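Local coordinates for malonyl coenzyme A-acyl carrier protein transacylase (Helicobacter pylori, PDB 2H1Y) that probably transfers the malonyl group of malonyl-CoA to holo-acyl carrier protein, giving the malonyl-ACP used in fatty acid synthesis, at residues F280-C285 with K299-V304; Y15-P20 with L95-A100; T38-L43 with S80-Q85. One frame throughout, in Å; residues are numbered along the deposited sequence.

Contact 1 (F280-C285 with K299-V304)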
loop_
_atom_site.group_PDB
_atom_site.type_symbol
_atom_site.label_atom_id
_atom_site.label_comp_id
_atom_site.label_asym_id
_atom_site.label_seq_id
_atom_site.Cartn_x
_atom_site.Cartn_y
_atom_site.Cartn_z
ATOM N N PHE A 280 4.850 -14.287 6.411
ATOM C CA PHE A 280 4.075 -13.216 5.820
ATOM C C PHE A 280 3.731 -13.590 4.392
ATOM O O PHE A 280 4.552 -14.199 3.708
ATOM C CB PHE A 280 4.899 -11.924 5.794
ATOM C CG PHE A 280 5.082 -11.277 7.141
ATOM C CD1 PHE A 280 6.204 -11.554 7.916
ATOM C CD2 PHE A 280 4.135 -10.364 7.631
ATOM C CE1 PHE A 280 6.379 -10.941 9.181
ATOM C CE2 PHE A 280 4.299 -9.748 8.882
ATOM C CZ PHE A 280 5.425 -10.037 9.657
ATOM N N PHE A 281 2.529 -13.227 3.934
ATOM C CA PHE A 281 2.207 -13.330 2.502
ATOM C C PHE A 281 2.042 -11.936 1.894
ATOM O O PHE A 281 1.143 -11.190 2.274
ATOM C CB PHE A 281 0.948 -14.178 2.228
ATOM C CG PHE A 281 1.003 -15.579 2.755
ATOM C CD1 PHE A 281 -0.105 -16.133 3.364
ATOM C CD2 PHE A 281 2.147 -16.349 2.648
ATOM C CE1 PHE A 281 -0.087 -17.432 3.856
ATOM C CE2 PHE A 281 2.185 -17.658 3.133
ATOM C CZ PHE A 281 1.061 -18.200 3.735
ATOM N N GLU A 282 2.906 -11.565 0.963
ATOM C CA GLU A 282 2.694 -10.306 0.257
ATOM C C GLU A 282 1.700 -10.583 -0.862
ATOM O O GLU A 282 2.061 -11.243 -1.844
ATOM C CB GLU A 282 3.997 -9.722 -0.304
ATOM C CG GLU A 282 3.843 -8.283 -0.778
ATOM C CD GLU A 282 5.152 -7.554 -1.040
ATOM O OE1 GLU A 282 5.098 -6.347 -1.343
ATOM O OE2 GLU A 282 6.237 -8.160 -0.947
ATOM N N LEU A 283 0.460 -10.090 -0.716
ATOM C CA LEU A 283 -0.583 -10.297 -1.730
ATOM C C LEU A 283 -0.632 -9.184 -2.746
ATOM O O LEU A 283 -0.902 -8.031 -2.408
ATOM C CB LEU A 283 -1.963 -10.463 -1.106
ATOM C CG LEU A 283 -2.081 -11.569 -0.076
ATOM C CD1 LEU A 283 -3.493 -11.595 0.433
ATOM C CD2 LEU A 283 -1.680 -12.896 -0.674
ATOM N N GLY A 284 -0.381 -9.534 -4.002
ATOM C CA GLY A 284 -0.377 -8.547 -5.062
ATOM C C GLY A 284 0.937 -8.521 -5.797
ATOM O O GLY A 284 1.778 -9.408 -5.626
ATOM N N CYS A 285 1.131 -7.500 -6.622
ATOM C CA CYS A 285 2.326 -7.430 -7.436
ATOM C C CYS A 285 3.573 -6.937 -6.692
ATOM O O CYS A 285 3.477 -6.155 -5.753
ATOM C CB CYS A 285 2.063 -6.555 -8.647
ATOM S SG CYS A 285 3.571 -6.144 -9.527
ATOM N N LYS A 299 11.529 -13.503 9.597
ATOM C CA LYS A 299 10.452 -14.368 9.154
ATOM C C LYS A 299 10.292 -14.242 7.657
ATOM O O LYS A 299 10.494 -13.172 7.100
ATOM C CB LYS A 299 9.155 -13.956 9.835
ATOM C CG LYS A 299 9.301 -13.680 11.327
ATOM C CD LYS A 299 9.515 -14.948 12.095
ATOM C CE LYS A 299 9.533 -14.691 13.606
ATOM N NZ LYS A 299 8.163 -14.416 14.096
ATOM N N PRO A 300 9.938 -15.347 6.987
ATOM C CA PRO A 300 9.833 -15.273 5.530
ATOM C C PRO A 300 8.598 -14.518 5.039
ATOM O O PRO A 300 7.614 -14.323 5.790
ATOM C CB PRO A 300 9.768 -16.754 5.096
ATOM C CG PRO A 300 10.080 -17.570 6.344
ATOM C CD PRO A 300 9.641 -16.704 7.490
ATOM N N THR A 301 8.696 -14.078 3.785
ATOM C CA THR A 301 7.611 -13.464 3.060
ATOM C C THR A 301 7.576 -14.150 1.705
ATOM O O THR A 301 8.491 -13.989 0.899
ATOM C CB THR A 301 7.817 -11.928 2.856
ATOM O OG1 THR A 301 7.880 -11.249 4.117
ATOM C CG2 THR A 301 6.674 -11.341 2.048
ATOM N N ILE A 302 6.540 -14.935 1.460
ATOM C CA ILE A 302 6.275 -15.440 0.120
ATOM C C ILE A 302 5.497 -14.358 -0.600
ATOM O O ILE A 302 4.482 -13.881 -0.082
ATOM C CB ILE A 302 5.419 -16.721 0.164
ATOM C CG1 ILE A 302 6.147 -17.808 0.935
ATOM C CG2 ILE A 302 5.058 -17.183 -1.259
ATOM C CD1 ILE A 302 5.313 -18.407 1.989
ATOM N N SER A 303 5.970 -13.954 -1.770
ATOM C CA SER A 303 5.249 -12.955 -2.540
ATOM C C SER A 303 4.312 -13.656 -3.497
ATOM O O SER A 303 4.695 -14.580 -4.189
ATOM C CB SER A 303 6.184 -11.947 -3.248
ATOM O OG SER A 303 7.377 -12.553 -3.711
ATOM N N VAL A 304 3.059 -13.238 -3.491
ATOM C CA VAL A 304 2.025 -13.862 -4.302
ATOM C C VAL A 304 1.563 -12.832 -5.329
ATOM O O VAL A 304 0.563 -12.129 -5.128
ATOM C CB VAL A 304 0.834 -14.311 -3.428
ATOM C CG1 VAL A 304 -0.159 -15.138 -4.243
ATOM C CG2 VAL A 304 1.330 -15.093 -2.192
#
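Phe280 and Thr301 face each other at the start of a parallel ladder that runs on through Phe281–Ile302, Glu282–Ser303 and Leu283–Val304. The residues Phe280, Glu282 and Gly284 in turn use their backbone to grip the second strand, with five hydrogen bonds in all. Val304 N to Glu282 O, at 2.8 Å, is the straightest of them (169°). The strands are the first and last elements of a beta-alpha-beta unit whose helix, 288-294, lies between them in the chain.

Followed outward, Phe280 begins with CB, 3.5 Å from Thr301 OG1. CG has the same hydroxyl oxygen as its nearest partner; chi1 (-73°) puts it beside the backbone N, the N whose hydrogen goes to Pro300 O. CD1 lies 3.8 Å from Pro300 O, which sits at the ring edge in the ring plane, and CE1 comes to 4.2 Å from Lys299 CB. Thr301 fits here because it is two-sided: OG1 bonds to Asn293, while CG2 rests 3.9 Å from Glu282 CB.

The face of Phe281, Leu283, Ile302 and Val304 is apolar. Phe281 and Ile302 extend alongside one another, with Ile302 CD1 at the ring edge, 3.4 Å from Phe281 CE2. Leu283 CD2 packs at 4.0 Å from Val304 CB, and helix 307-320 covers Phe281, Ile302 and Val304. Glu282 reaches out from the face that carries Phe280, Thr301 and Ser303 on an extended chain, and its two carboxylate oxygens take the backbone N-H groups of Leu289 and Lys290. This buried acid is thus satisfied at the start of helix 288-294, whose dipole would be expected to stabilise its negative charge.

Contact 2 (Y15-P20 with L95-A100)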
loop_
_atom_site.group_PDB
_atom_site.type_symbol
_atom_site.label_atom_id
_atom_site.label_comp_id
_atom_site.label_asym_id
_atom_site.label_seq_id
_atom_site.Cartn_x
_atom_site.Cartn_y
_atom_site.Cartn_z
ATOM N N TYR A 15 0.088 -17.027 10.008
ATOM C CA TYR A 15 0.488 -16.061 8.999
ATOM C C TYR A 15 -0.198 -14.698 9.069
ATOM O O TYR A 15 -1.329 -14.565 9.563
ATOM C CB TYR A 15 0.343 -16.682 7.608
ATOM C CG TYR A 15 -1.021 -17.230 7.323
ATOM C CD1 TYR A 15 -1.985 -16.447 6.686
ATOM C CD2 TYR A 15 -1.357 -18.536 7.677
ATOM C CE1 TYR A 15 -3.260 -16.946 6.410
ATOM C CE2 TYR A 15 -2.643 -19.052 7.412
ATOM C CZ TYR A 15 -3.594 -18.253 6.775
ATOM O OH TYR A 15 -4.871 -18.748 6.504
ATOM N N ALA A 16 0.527 -13.697 8.577
ATOM C CA ALA A 16 -0.020 -12.368 8.312
ATOM C C ALA A 16 -0.018 -12.030 6.805
ATOM O O ALA A 16 0.748 -12.598 6.016
ATOM C CB ALA A 16 0.729 -11.314 9.108
ATOM N N LEU A 17 -0.891 -11.104 6.424
ATOM C CA LEU A 17 -1.017 -10.677 5.033
ATOM C C LEU A 17 -0.400 -9.295 4.879
ATOM O O LEU A 17 -0.556 -8.444 5.757
ATOM C CB LEU A 17 -2.492 -10.643 4.618
ATOM C CG LEU A 17 -3.237 -11.889 4.125
ATOM C CD1 LEU A 17 -2.787 -13.180 4.757
ATOM C CD2 LEU A 17 -4.727 -11.723 4.330
ATOM N N LEU A 18 0.309 -9.077 3.774
ATOM C CA LEU A 18 0.887 -7.775 3.500
ATOM C C LEU A 18 0.363 -7.250 2.175
ATOM O O LEU A 18 0.388 -7.968 1.165
ATOM C CB LEU A 18 2.413 -7.860 3.482
ATOM C CG LEU A 18 3.151 -8.366 4.715
ATOM C CD1 LEU A 18 4.610 -8.590 4.380
ATOM C CD2 LEU A 18 3.044 -7.372 5.835
ATOM N N PHE A 19 -0.084 -5.997 2.187
ATOM C CA PHE A 19 -0.654 -5.343 1.023
ATOM C C PHE A 19 0.194 -4.122 0.585
ATOM O O PHE A 19 0.292 -3.098 1.310
ATOM C CB PHE A 19 -2.116 -4.948 1.294
ATOM C CG PHE A 19 -3.045 -6.118 1.387
ATOM C CD1 PHE A 19 -3.279 -6.741 2.604
ATOM C CD2 PHE A 19 -3.661 -6.636 0.236
ATOM C CE1 PHE A 19 -4.120 -7.853 2.687
ATOM C CE2 PHE A 19 -4.509 -7.733 0.303
ATOM C CZ PHE A 19 -4.744 -8.353 1.542
ATOM N N PRO A 20 0.794 -4.211 -0.625
ATOM C CA PRO A 20 1.708 -3.174 -1.055
ATOM C C PRO A 20 0.956 -1.962 -1.561
ATOM O O PRO A 20 -0.230 -2.066 -1.872
ATOM C CB PRO A 20 2.491 -3.845 -2.192
ATOM C CG PRO A 20 1.637 -4.921 -2.711
ATOM C CD PRO A 20 0.626 -5.259 -1.645
ATOM N N LEU A 95 -8.418 -18.274 3.798
ATOM C CA LEU A 95 -7.384 -17.563 4.509
ATOM C C LEU A 95 -7.909 -17.128 5.854
ATOM O O LEU A 95 -8.977 -16.531 5.957
ATOM C CB LEU A 95 -6.889 -16.359 3.708
ATOM C CG LEU A 95 -6.046 -16.662 2.479
ATOM C CD1 LEU A 95 -5.789 -15.396 1.688
ATOM C CD2 LEU A 95 -4.736 -17.306 2.895
ATOM N N LYS A 96 -7.150 -17.451 6.893
ATOM C CA LYS A 96 -7.465 -16.999 8.221
ATOM C C LYS A 96 -6.171 -16.446 8.794
ATOM O O LYS A 96 -5.509 -17.126 9.564
ATOM C CB LYS A 96 -7.979 -18.159 9.086
ATOM C CG LYS A 96 -9.095 -19.036 8.477
ATOM C CD LYS A 96 -9.447 -20.201 9.439
ATOM C CE LYS A 96 -10.076 -21.426 8.711
ATOM N NZ LYS A 96 -9.097 -22.157 7.791
ATOM N N PRO A 97 -5.795 -15.213 8.417
ATOM C CA PRO A 97 -4.534 -14.660 8.893
ATOM C C PRO A 97 -4.718 -14.113 10.285
ATOM O O PRO A 97 -5.835 -13.745 10.634
ATOM C CB PRO A 97 -4.294 -13.492 7.936
ATOM C CG PRO A 97 -5.651 -13.015 7.621
ATOM C CD PRO A 97 -6.518 -14.252 7.560
ATOM N N VAL A 98 -3.648 -14.033 11.076
ATOM C CA VAL A 98 -3.781 -13.398 12.398
ATOM C C VAL A 98 -4.007 -11.882 12.282
ATOM O O VAL A 98 -4.839 -11.337 12.993
ATOM C CB VAL A 98 -2.729 -13.875 13.509
ATOM C CG1 VAL A 98 -1.732 -14.907 12.968
ATOM C CG2 VAL A 98 -2.057 -12.701 14.221
ATOM N N PHE A 99 -3.324 -11.223 11.352
ATOM C CA PHE A 99 -3.619 -9.824 11.026
ATOM C C PHE A 99 -3.205 -9.505 9.586
ATOM O O PHE A 99 -2.581 -10.335 8.919
ATOM C CB PHE A 99 -2.904 -8.883 11.995
ATOM C CG PHE A 99 -1.408 -8.844 11.804
ATOM C CD1 PHE A 99 -0.574 -9.667 12.563
ATOM C CD2 PHE A 99 -0.830 -7.995 10.850
ATOM C CE1 PHE A 99 0.814 -9.645 12.387
ATOM C CE2 PHE A 99 0.558 -7.972 10.670
ATOM C CZ PHE A 99 1.382 -8.804 11.447
ATOM N N ALA A 100 -3.549 -8.300 9.125
ATOM C CA ALA A 100 -3.133 -7.797 7.810
ATOM C C ALA A 100 -2.551 -6.370 7.896
ATOM O O ALA A 100 -3.102 -5.518 8.585
ATOM C CB ALA A 100 -4.300 -7.841 6.834
#
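Ala16 is a small knob that sits over the face of the Phe99 ring: its CB is 3.6 Å from the ring centroid and only 16° off the normal, a CH-pi contact. A side chain of one carbon suits the spot, since the flat ring comes close to the strand itself.

On the other side of the strand Tyr15 and Leu17 offer a broader surface, and Pro97 rests across both, with its CB 3.5 Å from Leu17 CD1 and its CA 3.6 Å from Tyr15 CE1. Chi1 of Tyr15 (55°) sets CG between the backbone N and the carbonyl carbon, and the ring beyond lies beside the backbone of Lys96 and Pro97. Leu17 CD1 also lies at the edge of the Tyr15 ring, in its plane, while Leu95 CD2 comes up to the same ring near CE1.

These strands, 15-19 and 99-102, are neighbours in the parallel part of the central sheet. In this acyltransferase family the turn that follows the second of them, leading into helix 105-116, carries the nucleophilic serine. Leu17 N bonds to Phe99 O. The parallel bridge then pairs Leu17 with Ala100, and Leu17 CB stands 4.0 Å from Ala100 CB. Ala100 leaves room for Phe19, which turns the edge of its ring to that methyl, with CE1 4.2 Å from Ala100 CB.

Two further bonds hold residues 96 and 98. Val98 N gives its hydrogen to Tyr15 O, and Lys96 N gives its own to Tyr15 OH, at 2.7 Å and nearly straight (171°).

Contact 3 (T38-L43 with S80-Q85)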
loop_
_atom_site.group_PDB
_atom_site.type_symbol
_atom_site.label_atom_id
_atom_site.label_comp_id
_atom_site.label_asym_id
_atom_site.label_seq_id
_atom_site.Cartn_x
_atom_site.Cartn_y
_atom_site.Cartn_z
ATOM N N THR A 38 -9.600 -18.290 -14.774
ATOM C CA THR A 38 -10.878 -17.696 -15.161
ATOM C C THR A 38 -11.327 -16.622 -14.184
ATOM O O THR A 38 -11.867 -15.595 -14.596
ATOM C CB THR A 38 -11.992 -18.767 -15.210
ATOM O OG1 THR A 38 -11.527 -19.914 -15.939
ATOM C CG2 THR A 38 -13.265 -18.202 -15.855
ATOM N N LEU A 39 -11.119 -16.868 -12.893
ATOM C CA LEU A 39 -11.519 -15.908 -11.866
ATOM C C LEU A 39 -10.792 -14.586 -12.101
ATOM O O LEU A 39 -11.400 -13.519 -12.021
ATOM C CB LEU A 39 -11.204 -16.440 -10.471
ATOM C CG LEU A 39 -12.138 -16.119 -9.306
ATOM C CD1 LEU A 39 -11.602 -16.763 -8.045
ATOM C CD2 LEU A 39 -12.369 -14.633 -9.066
ATOM N N ALA A 40 -9.497 -14.663 -12.414
ATOM C CA ALA A 40 -8.704 -13.472 -12.651
ATOM C C ALA A 40 -9.261 -12.735 -13.866
ATOM O O ALA A 40 -9.396 -11.509 -13.851
ATOM C CB ALA A 40 -7.234 -13.836 -12.859
ATOM N N LYS A 41 -9.604 -13.489 -14.907
ATOM C CA LYS A 41 -10.159 -12.895 -16.112
ATOM C C LYS A 41 -11.449 -12.141 -15.786
ATOM O O LYS A 41 -11.660 -11.005 -16.239
ATOM C CB LYS A 41 -10.393 -13.960 -17.194
ATOM C CG LYS A 41 -9.155 -14.340 -17.995
ATOM C CD LYS A 41 -9.405 -15.570 -18.849
ATOM C CE LYS A 41 -8.106 -16.279 -19.205
ATOM N NZ LYS A 41 -7.151 -15.367 -19.907
ATOM N N GLU A 42 -12.295 -12.760 -14.971
ATOM C CA GLU A 42 -13.587 -12.191 -14.660
ATOM C C GLU A 42 -13.483 -10.883 -13.862
ATOM O O GLU A 42 -14.280 -9.957 -14.045
ATOM C CB GLU A 42 -14.411 -13.230 -13.925
ATOM C CG GLU A 42 -15.821 -12.823 -13.577
ATOM C CD GLU A 42 -16.488 -13.877 -12.730
ATOM O OE1 GLU A 42 -17.368 -13.524 -11.916
ATOM O OE2 GLU A 42 -16.111 -15.064 -12.858
ATOM N N LEU A 43 -12.489 -10.802 -12.993
ATOM C CA LEU A 43 -12.360 -9.635 -12.148
ATOM C C LEU A 43 -11.798 -8.468 -12.946
ATOM O O LEU A 43 -12.174 -7.317 -12.717
ATOM C CB LEU A 43 -11.545 -9.940 -10.887
ATOM C CG LEU A 43 -12.189 -10.937 -9.906
ATOM C CD1 LEU A 43 -11.126 -11.635 -9.076
ATOM C CD2 LEU A 43 -13.254 -10.298 -8.995
ATOM N N SER A 80 -3.778 -7.279 -5.874
ATOM C CA SER A 80 -3.927 -7.748 -4.485
ATOM C C SER A 80 -5.215 -8.559 -4.285
ATOM O O SER A 80 -5.181 -9.650 -3.705
ATOM C CB SER A 80 -3.890 -6.588 -3.506
ATOM O OG SER A 80 -2.593 -6.040 -3.434
ATOM N N TYR A 81 -6.332 -8.029 -4.798
ATOM C CA TYR A 81 -7.651 -8.674 -4.677
ATOM C C TYR A 81 -7.610 -10.048 -5.299
ATOM O O TYR A 81 -8.026 -11.012 -4.675
ATOM C CB TYR A 81 -8.758 -7.832 -5.333
ATOM C CG TYR A 81 -10.147 -8.348 -5.051
ATOM C CD1 TYR A 81 -10.758 -9.265 -5.915
ATOM C CD2 TYR A 81 -10.859 -7.932 -3.908
ATOM C CE1 TYR A 81 -12.013 -9.755 -5.664
ATOM C CE2 TYR A 81 -12.141 -8.419 -3.638
ATOM C CZ TYR A 81 -12.710 -9.334 -4.528
ATOM O OH TYR A 81 -13.978 -9.847 -4.311
ATOM N N ILE A 82 -7.091 -10.122 -6.528
ATOM C CA ILE A 82 -7.025 -11.380 -7.277
ATOM C C ILE A 82 -6.120 -12.397 -6.580
ATOM O O ILE A 82 -6.520 -13.547 -6.360
ATOM C CB ILE A 82 -6.604 -11.174 -8.767
ATOM C CG1 ILE A 82 -7.693 -10.405 -9.510
ATOM C CG2 ILE A 82 -6.342 -12.507 -9.430
ATOM C CD1 ILE A 82 -7.307 -9.922 -10.870
ATOM N N ALA A 83 -4.916 -11.961 -6.224
ATOM C CA ALA A 83 -4.015 -12.763 -5.395
ATOM C C ALA A 83 -4.750 -13.367 -4.202
ATOM O O ALA A 83 -4.598 -14.561 -3.921
ATOM C CB ALA A 83 -2.848 -11.926 -4.915
ATOM N N TYR A 84 -5.552 -12.548 -3.515
ATOM C CA TYR A 84 -6.281 -13.011 -2.333
ATOM C C TYR A 84 -7.343 -14.092 -2.640
ATOM O O TYR A 84 -7.381 -15.137 -1.976
ATOM C CB TYR A 84 -6.922 -11.845 -1.591
ATOM C CG TYR A 84 -7.606 -12.276 -0.309
ATOM C CD1 TYR A 84 -8.864 -12.904 -0.331
ATOM C CD2 TYR A 84 -7.002 -12.050 0.927
ATOM C CE1 TYR A 84 -9.497 -13.296 0.856
ATOM C CE2 TYR A 84 -7.610 -12.425 2.093
ATOM C CZ TYR A 84 -8.859 -13.047 2.057
ATOM O OH TYR A 84 -9.438 -13.424 3.234
ATOM N N GLN A 85 -8.197 -13.824 -3.626
ATOM C CA GLN A 85 -9.218 -14.784 -4.084
ATOM C C GLN A 85 -8.653 -16.137 -4.523
ATOM O O GLN A 85 -9.086 -17.192 -4.046
ATOM C CB GLN A 85 -10.018 -14.186 -5.247
ATOM C CG GLN A 85 -10.828 -12.941 -4.904
ATOM C CD GLN A 85 -11.584 -13.061 -3.582
ATOM O OE1 GLN A 85 -11.587 -12.123 -2.789
ATOM N NE2 GLN A 85 -12.212 -14.214 -3.338
#
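Leu43 does most of the packing between these helices, and both of its methyls reach Tyr81. CD2 comes to 3.6 Å from Tyr81 CE1, meeting the ring obliquely, whereas CD1 lies at the ring edge, in its plane, 4.0 Å from Tyr81 CD1. The leucine side chain thus runs almost perpendicular to that of the tyrosine. CD1 also packs 3.7 Å from Ile82 CG1, where leucine and isoleucine overlap from opposing helices, each pointing past the other. CG of Leu43 stands beside its backbone N (chi1 -66°), from which the fork spreads over both partners. Next to it Ala40 CB touches Ile82 CG2 at 3.8 Å. The lone methyl of alanine matches the close backbone approach here, Ala40 CA and Ile82 CA being the nearest such pair across the contact (6.0 Å). The beta-branched isoleucine offers CG1 to Leu43 and CG2 to Ala40, so one residue serves both partners.

The rest is looser. Leu39 CD1 only grazes Gln85 CB, at 4.1 Å, and these two side chains, both partly exposed, meet crosswise. Gln85 bends at chi2 (-44°), and its OE1 lies over one face of the Tyr81 ring in its own helix. The side-chain contacts are between carbon atoms, and the axes of the two short segments approach to 10.0 Å, at 149° between their directions, roughly antiparallel.

Around this pair, Phe33 of helix 31-36 packs against both Ala40 and Ile82 and so closes one flank. On another, Leu113 of helix 105-116 touches Tyr81 and Gln85, and the Tyr81 ring meets that of Phe119. Helix 69-90 therefore lies between the outlying helix 38-51 and the core, where its Ser80 and Tyr84 reach Phe19 and Leu17 of the strand 15-19.

In the fold
Contacts 1 and 2 are successive joints of one sheet, their centres about 9 Å apart: strand 279-283 pairs with 301-304 on one side and with 15-19 on the other, which in turn meets 99-102. Phe281 fastens the middle, its N 2.8 Å from Ala16 O and its O 2.7 Å from Leu18 N. Contact 3 lies farther out, its centre about 16 Å from that of contact 1 and about 17 Å from that of contact 2. Its helix 69-90 touches both: Ser80 OG is 2.8 Å from Leu283 O, and Tyr84 CE2 is 3.5 Å from Leu95 CD1. In relatives, the active site forms beyond the C-terminal ends of strands 15-19 and 99-102, probably here too.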